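Mandelate racemase/muconate lactonizing enzyme-like protein (Rubrobacter xylanophilus DSM 9941, PDB 3CYJ) is a member of the enolase superfamily related to mandelate racemase and muconate lactonizing enzyme, with a sodium ion bound in its barrel domain. Local coordinates at residues R162-V167 and M192-G197; A244-E249 and I266-V271. All blocks are in the same frame, centred on the assembly; numbering follows the deposited sequence.

Contact 1: residues R162-V167 and M192-G197. With NA (sodium ion), chain E.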
loop_
_atom_site.group_PDB
_atom_site.type_symbol
_atom_site.label_atom_id
_atom_site.label_comp_id
_atom_site.label_asym_id
_atom_site.label_seq_id
_atom_site.Cartn_x
_atom_site.Cartn_y
_atom_site.Cartn_z
ATOM N N ARG A 162 -30.864 -24.278 -5.755
ATOM C CA ARG A 162 -30.198 -23.023 -6.097
ATOM C C ARG A 162 -30.577 -22.619 -7.511
ATOM O O ARG A 162 -30.461 -23.399 -8.453
ATOM C CB ARG A 162 -28.682 -23.179 -6.035
ATOM C CG ARG A 162 -28.127 -23.464 -4.653
ATOM C CD ARG A 162 -26.719 -24.179 -4.688
ATOM N NE ARG A 162 -26.756 -25.424 -5.482
ATOM C CZ ARG A 162 -26.848 -26.647 -4.958
ATOM N NH1 ARG A 162 -26.919 -26.794 -3.639
ATOM N NH2 ARG A 162 -26.879 -27.728 -5.740
ATOM N N VAL A 163 -31.036 -21.389 -7.658
ATOM C CA VAL A 163 -31.380 -20.889 -8.970
ATOM C C VAL A 163 -30.807 -19.493 -9.198
ATOM O O VAL A 163 -30.771 -18.654 -8.236
ATOM C CB VAL A 163 -32.925 -20.888 -9.255
ATOM C CG1 VAL A 163 -33.496 -22.317 -9.289
ATOM C CG2 VAL A 163 -33.671 -19.979 -8.314
ATOM N N LYS A 164 -30.384 -19.246 -10.456
ATOM C CA LYS A 164 -29.947 -17.897 -10.884
ATOM C C LYS A 164 -30.807 -17.240 -11.973
ATOM O O LYS A 164 -31.256 -17.880 -12.913
ATOM C CB LYS A 164 -28.434 -17.895 -11.282
ATOM C CG LYS A 164 -27.756 -16.499 -11.378
ATOM C CD LYS A 164 -26.209 -16.628 -11.710
ATOM C CE LYS A 164 -26.034 -16.915 -13.217
ATOM N NZ LYS A 164 -24.662 -17.170 -13.681
ATOM N N MET A 165 -31.026 -15.941 -11.830
ATOM C CA MET A 165 -31.780 -15.125 -12.796
ATOM C C MET A 165 -30.987 -13.833 -13.206
ATOM O O MET A 165 -30.034 -13.426 -12.533
ATOM C CB MET A 165 -33.166 -14.762 -12.235
ATOM C CG MET A 165 -33.167 -14.042 -10.884
ATOM S SD MET A 165 -34.769 -13.333 -10.284
ATOM C CE MET A 165 -35.185 -12.110 -11.535
ATOM N N LYS A 166 -31.381 -13.216 -14.319
ATOM C CA LYS A 166 -30.819 -11.951 -14.754
ATOM C C LYS A 166 -31.541 -10.733 -14.185
ATOM O O LYS A 166 -32.760 -10.727 -14.001
ATOM C CB LYS A 166 -30.834 -11.885 -16.277
ATOM C CG LYS A 166 -30.299 -13.131 -17.001
ATOM C CD LYS A 166 -28.885 -13.442 -16.592
ATOM C CE LYS A 166 -28.154 -14.147 -17.708
ATOM N NZ LYS A 166 -27.011 -14.886 -17.149
ATOM N N VAL A 167 -30.763 -9.693 -13.892
ATOM C CA VAL A 167 -31.280 -8.395 -13.441
ATOM C C VAL A 167 -30.509 -7.300 -14.165
ATOM O O VAL A 167 -29.434 -7.538 -14.733
ATOM C CB VAL A 167 -31.027 -8.128 -11.890
ATOM C CG1 VAL A 167 -31.909 -8.970 -11.042
ATOM C CG2 VAL A 167 -29.514 -8.305 -11.541
ATOM N N MET A 192 -30.056 -16.421 -6.721
ATOM C CA MET A 192 -28.837 -15.796 -7.163
ATOM C C MET A 192 -29.157 -14.853 -8.324
ATOM O O MET A 192 -30.007 -15.158 -9.159
ATOM C CB MET A 192 -27.893 -16.907 -7.662
ATOM C CG MET A 192 -27.670 -18.150 -6.676
ATOM S SD MET A 192 -27.020 -19.614 -7.465
ATOM C CE MET A 192 -25.422 -18.971 -7.983
ATOM N N VAL A 193 -28.485 -13.697 -8.394
ATOM C CA VAL A 193 -28.681 -12.765 -9.539
ATOM C C VAL A 193 -27.399 -12.502 -10.354
ATOM O O VAL A 193 -26.283 -12.563 -9.832
ATOM C CB VAL A 193 -29.428 -11.436 -9.158
ATOM C CG1 VAL A 193 -30.866 -11.727 -8.511
ATOM C CG2 VAL A 193 -28.569 -10.532 -8.278
ATOM N N ASP A 194 -27.579 -12.202 -11.635
ATOM C CA ASP A 194 -26.486 -11.921 -12.518
ATOM C C ASP A 194 -26.813 -10.625 -13.261
ATOM O O ASP A 194 -27.853 -10.539 -13.896
ATOM C CB ASP A 194 -26.256 -13.100 -13.465
ATOM C CG ASP A 194 -25.051 -12.899 -14.394
ATOM O OD1 ASP A 194 -24.337 -11.842 -14.393
ATOM O OD2 ASP A 194 -24.832 -13.799 -15.209
ATOM N N ALA A 195 -25.908 -9.635 -13.180
ATOM C CA ALA A 195 -26.158 -8.299 -13.758
ATOM C C ALA A 195 -25.410 -8.146 -15.100
ATOM O O ALA A 195 -25.648 -7.184 -15.859
ATOM C CB ALA A 195 -25.746 -7.202 -12.770
ATOM N N ASN A 196 -24.509 -9.095 -15.384
ATOM C CA ASN A 196 -23.731 -9.083 -16.622
ATOM C C ASN A 196 -23.147 -7.694 -16.887
ATOM O O ASN A 196 -23.264 -7.159 -18.018
ATOM C CB ASN A 196 -24.619 -9.536 -17.811
ATOM C CG ASN A 196 -24.980 -11.016 -17.720
ATOM O OD1 ASN A 196 -24.224 -11.846 -18.222
ATOM N ND2 ASN A 196 -26.074 -11.362 -16.984
ATOM N N GLY A 197 -22.581 -7.102 -15.833
ATOM C CA GLY A 197 -21.902 -5.801 -15.904
ATOM C C GLY A 197 -22.783 -4.584 -16.156
ATOM O O GLY A 197 -22.299 -3.555 -16.621
HETATM NA NA NA E . -22.544 -13.682 -16.107
#
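K166 and D194 meet beside the sodium site at the C-terminal mouth of the modified beta/alpha barrel of the enolase superfamily. Their strands, 162-166 and 190-194, run parallel as neighbouring staves and are joined through helix 174-185 in a beta-alpha-beta unit. Four backbone hydrogen bonds zip them together: M192 N to V163 O, M165 N to M192 O, D194 N to M165 O, and V167 N to D194 O, the last reaching just past the end of the first strand.

K164, M192, K166 and D194 share one face of the sheet. K164 CG packs on M192 CB at 3.7 Å, the two side chains crossing at about a right angle. With CG anti to its backbone N (chi1 -164°), the K164 chain runs on past D194 CB. Its NZ is salt-bridged to E221 and E317 and hydrogen-bonded to Y135 OH. M165 and V193 occupy the other face side by side, CG to CG1 4.0 Å, with M165 also packed on helix 174-185. Just past the strand end, V167 CG1 touches V193 CG1 at 3.9 Å.

D194 is gripped at both carboxylate oxygens. OD2 binds the sodium ion at 2.5 Å, E221 and E222 completing the site. The same oxygen takes the salt bridge from K166 NZ at 3.1 Å, met from above the carboxylate plane. The K166 chain, bent at chi2 (-58°), lies alongside D194, and its CD passes 3.5 Å from N196 ND2. On the other oxygen an Asx turn closes: N196 N donates to D194 OD1 at 2.9 Å, again from above the plane.

Contact 2: residues A244-E249 and I266-V271; sequences AIAAGE and ILQADV
Q268 lays its side chain along the backbone of A247. With CG anti to its own carbonyl carbon (chi1 -55°) and the chain extended beyond, the flat amide ends beside the neighbouring strand: NE2 comes to 3.4 Å from A247 C, while OE1 sits 3.7 Å from A246 CB. Nearer the start of the strands the side chains that meet are apolar. I266 CD1 presses on A244 CB at 3.5 Å, tighter than usual for two carbons, and I266 CB lies 3.9 Å from A246 CB.

Beneath these side chains runs a short parallel backbone ladder. I266 N donates to I245 O at 3.1 Å, A247 N reaches I266 O in a weak bond, and Q268 N returns to A247 O. Strands 244-247 and 266-269, linked by helix 254-261, make another beta-alpha-beta unit of the enolase-type barrel. The ladder stops at G248, whose phi of 146° suits a residue without a side chain; a CB here would run into Q268 O. Instead, G248 CA approaches that oxygen at 3.2 Å as a CA-H...O contact. Past this point a water bridges the segments, donating to E249 O and accepting from D270 N at 2.8 Å.

In the next shell, Y219 OH is hydrogen-bonded to Q268 OE1, and E221 holds NE2 more weakly, tying the amide to strand 219-221. The I245 backbone N is bound by D265 OD2, just ahead of I266. E249 reaches to within about 3 Å of the sodium ion, nearest atom to ion, and its OE2 is salt-bridged to R273.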
loop_
_atom_site.group_PDB
_atom_site.type_symbol
_atom_site.label_atom_id
_atom_site.label_comp_id
_atom_site.label_asym_id
_atom_site.label_seq_id
_atom_site.Cartn_x
_atom_site.Cartn_y
_atom_site.Cartn_z
ATOM N N ALA A 244 -22.793 -13.065 -1.797
ATOM C CA ALA A 244 -21.472 -13.260 -2.395
ATOM C C ALA A 244 -21.265 -12.483 -3.721
ATOM O O ALA A 244 -22.124 -12.478 -4.613
ATOM C CB ALA A 244 -21.222 -14.733 -2.599
ATOM N N ILE A 245 -20.159 -11.765 -3.811
ATOM C CA ILE A 245 -19.849 -11.037 -5.039
ATOM C C ILE A 245 -19.084 -11.977 -5.919
ATOM O O ILE A 245 -18.050 -12.444 -5.513
ATOM C CB ILE A 245 -19.068 -9.715 -4.761
ATOM C CG1 ILE A 245 -19.893 -8.749 -3.857
ATOM C CG2 ILE A 245 -18.646 -9.037 -6.068
ATOM C CD1 ILE A 245 -21.324 -8.275 -4.453
ATOM N N ALA A 246 -19.606 -12.313 -7.106
ATOM C CA ALA A 246 -18.921 -13.291 -8.002
ATOM C C ALA A 246 -18.554 -12.695 -9.381
ATOM O O ALA A 246 -19.276 -11.837 -9.917
ATOM C CB ALA A 246 -19.781 -14.542 -8.212
ATOM N N ALA A 247 -17.447 -13.179 -9.960
ATOM C CA ALA A 247 -17.037 -12.727 -11.289
ATOM C C ALA A 247 -16.047 -13.699 -11.859
ATOM O O ALA A 247 -15.522 -14.504 -11.118
ATOM C CB ALA A 247 -16.454 -11.330 -11.216
ATOM N N GLY A 248 -15.808 -13.649 -13.171
ATOM C CA GLY A 248 -14.748 -14.449 -13.737
ATOM C C GLY A 248 -14.787 -15.076 -15.110
ATOM O O GLY A 248 -13.742 -15.604 -15.574
ATOM N N GLU A 249 -15.923 -15.088 -15.789
ATOM C CA GLU A 249 -15.896 -15.684 -17.160
ATOM C C GLU A 249 -14.901 -15.186 -18.249
ATOM O O GLU A 249 -14.586 -15.935 -19.168
ATOM C CB GLU A 249 -17.277 -15.705 -17.776
ATOM C CG GLU A 249 -18.021 -14.379 -17.642
ATOM C CD GLU A 249 -19.225 -14.340 -18.520
ATOM O OE1 GLU A 249 -20.256 -13.720 -18.154
ATOM O OE2 GLU A 249 -19.135 -14.958 -19.599
ATOM N N ILE A 266 -16.362 -14.974 -4.772
ATOM C CA ILE A 266 -16.445 -16.230 -5.491
ATOM C C ILE A 266 -15.842 -16.109 -6.904
ATOM O O ILE A 266 -16.225 -15.238 -7.672
ATOM C CB ILE A 266 -17.925 -16.768 -5.595
ATOM C CG1 ILE A 266 -18.571 -16.892 -4.209
ATOM C CG2 ILE A 266 -17.953 -18.140 -6.291
ATOM C CD1 ILE A 266 -19.887 -17.545 -4.190
ATOM N N LEU A 267 -14.886 -16.983 -7.231
ATOM C CA LEU A 267 -14.216 -16.925 -8.501
ATOM C C LEU A 267 -14.918 -17.859 -9.484
ATOM O O LEU A 267 -15.305 -18.976 -9.116
ATOM C CB LEU A 267 -12.754 -17.300 -8.336
ATOM C CG LEU A 267 -11.872 -17.297 -9.615
ATOM C CD1 LEU A 267 -11.909 -15.961 -10.241
ATOM C CD2 LEU A 267 -10.447 -17.518 -9.319
ATOM N N GLN A 268 -15.090 -17.405 -10.724
ATOM C CA GLN A 268 -15.725 -18.211 -11.736
ATOM C C GLN A 268 -14.789 -18.404 -12.888
ATOM O O GLN A 268 -13.987 -17.530 -13.184
ATOM C CB GLN A 268 -16.947 -17.507 -12.292
ATOM C CG GLN A 268 -17.948 -17.112 -11.257
ATOM C CD GLN A 268 -19.063 -16.286 -11.836
ATOM O OE1 GLN A 268 -20.166 -16.362 -11.368
ATOM N NE2 GLN A 268 -18.770 -15.466 -12.836
ATOM N N ALA A 269 -14.896 -19.555 -13.557
ATOM C CA ALA A 269 -14.299 -19.707 -14.867
ATOM C C ALA A 269 -15.166 -20.649 -15.725
ATOM O O ALA A 269 -16.052 -21.341 -15.233
ATOM C CB ALA A 269 -12.812 -20.138 -14.774
ATOM N N ASP A 270 -14.955 -20.600 -17.029
ATOM C CA ASP A 270 -15.765 -21.349 -17.973
ATOM C C ASP A 270 -14.815 -22.294 -18.661
ATOM O O ASP A 270 -13.895 -21.861 -19.347
ATOM C CB ASP A 270 -16.351 -20.336 -18.948
ATOM C CG ASP A 270 -17.210 -20.957 -20.059
ATOM O OD1 ASP A 270 -16.960 -22.103 -20.521
ATOM O OD2 ASP A 270 -18.108 -20.246 -20.516
ATOM N N VAL A 271 -15.011 -23.585 -18.453
ATOM C CA VAL A 271 -14.109 -24.591 -19.036
ATOM C C VAL A 271 -13.929 -24.450 -20.581
ATOM O O VAL A 271 -12.895 -24.866 -21.151
ATOM C CB VAL A 271 -14.556 -26.052 -18.666
ATOM C CG1 VAL A 271 -15.683 -26.497 -19.522
ATOM C CG2 VAL A 271 -13.446 -27.022 -18.828
HETATM O O HOH W 1 -13.431 -18.524 -18.096
#

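In the fold
Both contacts are buried pairings of adjacent parallel strands in one barrel sheet, their centres about 12 Å apart and their nearest atoms about 4 Å apart without touching. Strand 219-221 lies between them, pairing with 190-194 on one side and 244-247 on the other. E221 at its end connects the two chemically, taking the lysine K164 of contact 1 and, weakly, the amide of Q268 in contact 2. Contact 1 sets lysines against D194 on the face that also carries M192, and is apolar on the other. Contact 2 is closer to the chain's centre; its strands meet through alanines, I266 and the amide of Q268, with acidic E249 and D270 in the loops beyond.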